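Local atomic coordinates of MutT/nudix family protein (Shewanella oneidensis, PDB entry 3GZ5), a protein that probably acts as an ADP-ribose-dependent transcriptional regulator of NAD metabolism, coupling a Nudix domain to a DNA-binding winged helix domain. Residues B[80-93]-B[105-118]. Numbering follows the deposited sequence.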
# COMPACT_ATOMS: atom_id res chain seq x y z
N THR B 80 -22.12 11.44 2.36
CA THR B 80 -22.31 11.21 3.80
C THR B 80 -22.47 12.49 4.59
O THR B 80 -22.94 12.46 5.74
CB THR B 80 -21.11 10.47 4.42
OG1 THR B 80 -19.93 11.23 4.20
CG2 THR B 80 -20.92 9.10 3.81
N ALA B 81 -22.05 13.62 4.00
CA ALA B 81 -22.00 14.90 4.71
C ALA B 81 -20.95 14.96 5.85
O ALA B 81 -21.00 15.85 6.69
CB ALA B 81 -23.38 15.26 5.24
N VAL B 82 -20.01 14.02 5.86
CA VAL B 82 -18.96 13.96 6.89
C VAL B 82 -17.65 13.57 6.23
O VAL B 82 -17.63 12.69 5.36
CB VAL B 82 -19.20 12.81 7.94
CG1 VAL B 82 -18.43 13.09 9.25
CG2 VAL B 82 -20.64 12.57 8.23
N VAL B 83 -16.56 14.18 6.68
CA VAL B 83 -15.24 13.69 6.37
C VAL B 83 -14.93 12.52 7.35
O VAL B 83 -14.98 12.70 8.56
CB VAL B 83 -14.20 14.85 6.46
CG1 VAL B 83 -12.78 14.33 6.19
CG2 VAL B 83 -14.58 15.99 5.47
N PRO B 84 -14.63 11.32 6.83
CA PRO B 84 -14.35 10.18 7.75
C PRO B 84 -13.08 10.42 8.56
O PRO B 84 -12.18 11.10 8.07
CB PRO B 84 -14.14 8.99 6.81
CG PRO B 84 -14.55 9.45 5.45
CD PRO B 84 -14.48 10.96 5.42
N PRO B 85 -13.01 9.90 9.81
CA PRO B 85 -11.79 10.16 10.58
C PRO B 85 -10.58 9.34 10.12
O PRO B 85 -9.45 9.67 10.47
CB PRO B 85 -12.19 9.80 12.02
CG PRO B 85 -13.25 8.74 11.86
CD PRO B 85 -13.99 9.12 10.58
N TYR B 86 -10.80 8.29 9.33
CA TYR B 86 -9.67 7.47 8.87
C TYR B 86 -9.79 7.15 7.39
O TYR B 86 -10.82 6.71 6.91
CB TYR B 86 -9.51 6.16 9.69
CG TYR B 86 -8.35 5.31 9.19
CD1 TYR B 86 -8.53 4.39 8.15
CD2 TYR B 86 -7.07 5.45 9.72
CE1 TYR B 86 -7.46 3.61 7.66
CE2 TYR B 86 -5.99 4.68 9.24
CZ TYR B 86 -6.20 3.77 8.21
OH TYR B 86 -5.15 3.02 7.69
N ILE B 87 -8.69 7.36 6.68
CA ILE B 87 -8.63 7.10 5.24
C ILE B 87 -7.20 6.78 4.83
O ILE B 87 -6.26 7.40 5.31
CB ILE B 87 -9.26 8.28 4.40
CG1 ILE B 87 -9.46 7.86 2.95
CG2 ILE B 87 -8.40 9.58 4.49
CD1 ILE B 87 -10.66 8.48 2.30
N GLU B 88 -7.04 5.78 3.98
CA GLU B 88 -5.75 5.33 3.52
C GLU B 88 -5.89 4.75 2.13
O GLU B 88 -6.83 3.98 1.85
CB GLU B 88 -5.21 4.23 4.46
CG GLU B 88 -3.88 3.62 4.01
CD GLU B 88 -3.46 2.40 4.83
OE1 GLU B 88 -2.26 2.29 5.17
OE2 GLU B 88 -4.33 1.55 5.13
N GLN B 89 -4.96 5.09 1.25
CA GLN B 89 -4.93 4.53 -0.09
C GLN B 89 -4.76 3.00 -0.04
O GLN B 89 -3.88 2.48 0.67
CB GLN B 89 -3.80 5.18 -0.89
CG GLN B 89 -4.07 5.37 -2.36
CD GLN B 89 -2.94 6.10 -3.06
OE1 GLN B 89 -3.00 7.32 -3.28
NE2 GLN B 89 -1.92 5.36 -3.42
N LEU B 90 -5.61 2.28 -0.76
CA LEU B 90 -5.54 0.84 -0.88
C LEU B 90 -4.64 0.38 -2.04
O LEU B 90 -3.64 -0.32 -1.85
CB LEU B 90 -6.97 0.28 -1.05
CG LEU B 90 -7.12 -1.25 -1.14
CD1 LEU B 90 -6.63 -1.95 0.13
CD2 LEU B 90 -8.55 -1.69 -1.52
N CYS B 91 -5.01 0.77 -3.25
CA CYS B 91 -4.37 0.29 -4.45
C CYS B 91 -4.86 1.15 -5.62
O CYS B 91 -5.82 1.92 -5.48
CB CYS B 91 -4.68 -1.20 -4.69
SG CYS B 91 -6.45 -1.51 -4.93
N THR B 92 -4.14 1.07 -6.73
CA THR B 92 -4.52 1.73 -7.97
C THR B 92 -4.66 0.60 -8.96
O THR B 92 -3.72 -0.17 -9.15
CB THR B 92 -3.45 2.76 -8.41
OG1 THR B 92 -3.46 3.83 -7.46
CG2 THR B 92 -3.73 3.35 -9.79
N VAL B 93 -5.84 0.44 -9.53
CA VAL B 93 -6.03 -0.56 -10.58
C VAL B 93 -6.16 0.12 -11.94
O VAL B 93 -6.90 1.12 -12.08
CB VAL B 93 -7.24 -1.48 -10.29
CG1 VAL B 93 -7.41 -2.50 -11.40
CG2 VAL B 93 -6.99 -2.25 -8.98
N VAL B 105 -8.15 3.80 -15.15
CA VAL B 105 -7.35 3.71 -13.95
C VAL B 105 -8.17 4.20 -12.78
O VAL B 105 -8.78 5.25 -12.85
CB VAL B 105 -6.04 4.55 -14.10
CG1 VAL B 105 -5.24 4.55 -12.81
CG2 VAL B 105 -5.19 3.99 -15.23
N THR B 106 -8.20 3.43 -11.70
CA THR B 106 -8.89 3.85 -10.51
C THR B 106 -7.96 3.81 -9.27
O THR B 106 -7.34 2.78 -8.97
CB THR B 106 -10.22 3.03 -10.26
OG1 THR B 106 -11.18 3.86 -9.58
CG2 THR B 106 -9.97 1.85 -9.40
N VAL B 107 -7.87 4.94 -8.59
CA VAL B 107 -7.13 5.01 -7.34
C VAL B 107 -8.10 4.71 -6.19
O VAL B 107 -9.05 5.47 -5.94
CB VAL B 107 -6.42 6.36 -7.18
CG1 VAL B 107 -5.53 6.36 -5.94
CG2 VAL B 107 -5.63 6.73 -8.48
N CYS B 108 -7.89 3.57 -5.54
CA CYS B 108 -8.81 3.07 -4.52
C CYS B 108 -8.28 3.31 -3.13
O CYS B 108 -7.11 3.07 -2.87
CB CYS B 108 -9.12 1.57 -4.70
SG CYS B 108 -10.63 1.09 -3.72
N TYR B 109 -9.17 3.79 -2.26
CA TYR B 109 -8.92 4.10 -0.86
C TYR B 109 -9.76 3.18 0.02
O TYR B 109 -10.82 2.70 -0.43
CB TYR B 109 -9.31 5.55 -0.55
CG TYR B 109 -8.31 6.57 -1.09
CD1 TYR B 109 -7.37 7.16 -0.25
CD2 TYR B 109 -8.30 6.90 -2.43
CE1 TYR B 109 -6.44 8.07 -0.74
CE2 TYR B 109 -7.35 7.80 -2.94
CZ TYR B 109 -6.44 8.39 -2.09
OH TYR B 109 -5.50 9.27 -2.57
N THR B 110 -9.26 2.92 1.24
CA THR B 110 -10.06 2.38 2.34
C THR B 110 -10.37 3.48 3.33
O THR B 110 -9.51 4.30 3.64
CB THR B 110 -9.36 1.24 3.15
OG1 THR B 110 -8.90 0.23 2.26
CG2 THR B 110 -10.38 0.58 4.11
N ALA B 111 -11.60 3.49 3.82
CA ALA B 111 -11.94 4.40 4.88
C ALA B 111 -12.75 3.74 6.00
O ALA B 111 -13.38 2.69 5.80
CB ALA B 111 -12.68 5.66 4.30
N LEU B 112 -12.73 4.39 7.16
CA LEU B 112 -13.49 3.97 8.32
C LEU B 112 -14.17 5.15 8.99
O LEU B 112 -13.58 6.22 9.15
CB LEU B 112 -12.59 3.24 9.34
CG LEU B 112 -11.94 1.88 9.01
CD1 LEU B 112 -11.10 1.35 10.19
CD2 LEU B 112 -13.02 0.85 8.69
N MET B 113 -15.43 4.96 9.37
CA MET B 113 -16.13 5.96 10.16
C MET B 113 -17.17 5.28 11.04
O MET B 113 -17.49 4.12 10.82
CB MET B 113 -16.80 7.01 9.28
CG MET B 113 -18.04 6.57 8.47
SD MET B 113 -18.81 8.06 7.76
CE MET B 113 -19.89 7.34 6.60
N SER B 114 -17.72 6.00 12.00
CA SER B 114 -18.81 5.43 12.79
C SER B 114 -20.14 5.55 12.05
O SER B 114 -20.41 6.52 11.34
CB SER B 114 -18.91 6.08 14.17
OG SER B 114 -19.76 7.20 14.10
N TYR B 115 -20.97 4.54 12.24
CA TYR B 115 -22.29 4.45 11.62
C TYR B 115 -23.23 5.64 11.88
O TYR B 115 -23.84 6.13 10.93
CB TYR B 115 -22.93 3.12 12.03
CG TYR B 115 -24.32 2.89 11.52
CD1 TYR B 115 -24.53 2.32 10.26
CD2 TYR B 115 -25.44 3.21 12.30
CE1 TYR B 115 -25.81 2.09 9.79
CE2 TYR B 115 -26.73 2.98 11.83
CZ TYR B 115 -26.91 2.42 10.59
OH TYR B 115 -28.18 2.18 10.14
N GLN B 116 -23.34 6.11 13.12
CA GLN B 116 -24.32 7.18 13.45
C GLN B 116 -23.83 8.60 13.14
O GLN B 116 -24.63 9.54 13.12
CB GLN B 116 -24.81 7.09 14.91
CG GLN B 116 -26.11 6.25 15.12
CD GLN B 116 -27.35 6.80 14.38
OE1 GLN B 116 -27.56 8.03 14.28
NE2 GLN B 116 -28.18 5.88 13.86
N ALA B 117 -22.53 8.75 12.88
CA ALA B 117 -21.98 10.03 12.41
C ALA B 117 -22.64 10.48 11.10
O ALA B 117 -22.71 11.68 10.83
CB ALA B 117 -20.48 9.93 12.25
N CYS B 118 -23.14 9.53 10.31
CA CYS B 118 -23.70 9.84 9.00
C CYS B 118 -25.01 9.14 8.63
O CYS B 118 -25.62 9.53 7.62
CB CYS B 118 -22.68 9.51 7.93
SG CYS B 118 -22.78 7.82 7.43
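Opposite Cys108, strand 86-95 carries two residues, Leu90 and Cys91, which makes a classic beta bulge in the antiparallel hairpin of strands 86-95 and 104-112 of the Nudix fold. The hairpin illustrates how one extra residue is absorbed without breaking a ladder: Cys108 O is gripped twice, by Leu90 N at 2.7 Å and by Cys91 N at 3.1 Å, each donor tilted from the carbonyl plane. Regular pairing resumes on both sides, through Glu88 with Thr110 and Val93 with Thr106.

Packing is close around Tyr109, whose ring turns against Gln89. CG of Gln89 lies over one ring face, 4.0 Å from the centroid, while Ile87 CG1 approaches Tyr109 CD1 obliquely at 3.9 Å. Tyr109 CG stands anti to its own carbonyl carbon (chi1 -75°), which lays the ring along the Gln89 backbone, CD1 of Tyr109 3.5 Å from Gln89 N; the ring also meets Leu68 of helix 68-80. Were Tyr109 cut back to an alanine, the Gln89 methylene would probably lose the ring it rests on and a gap would be likely beside Ile87 and Leu68. Near the bulge, Thr92 OG1 is hydrogen-bonded to Thr92 OG1 of the second subunit, placing this end at the dimer interface.

Toward the other end, Tyr86 N reaches Leu112 O only weakly, at 3.5 Å, though Leu112 N still holds Tyr86 O. Beyond, the chains part into loops where partly exposed Val82 packs its CG2 on Cys118 CB and exposed Pro85 laps Met113. Behind this open edge, the buried, extended Met113 side chain brings CE tip to tip with Thr80 CG2, 3.5 Å apart, tighter than usual carbon contact.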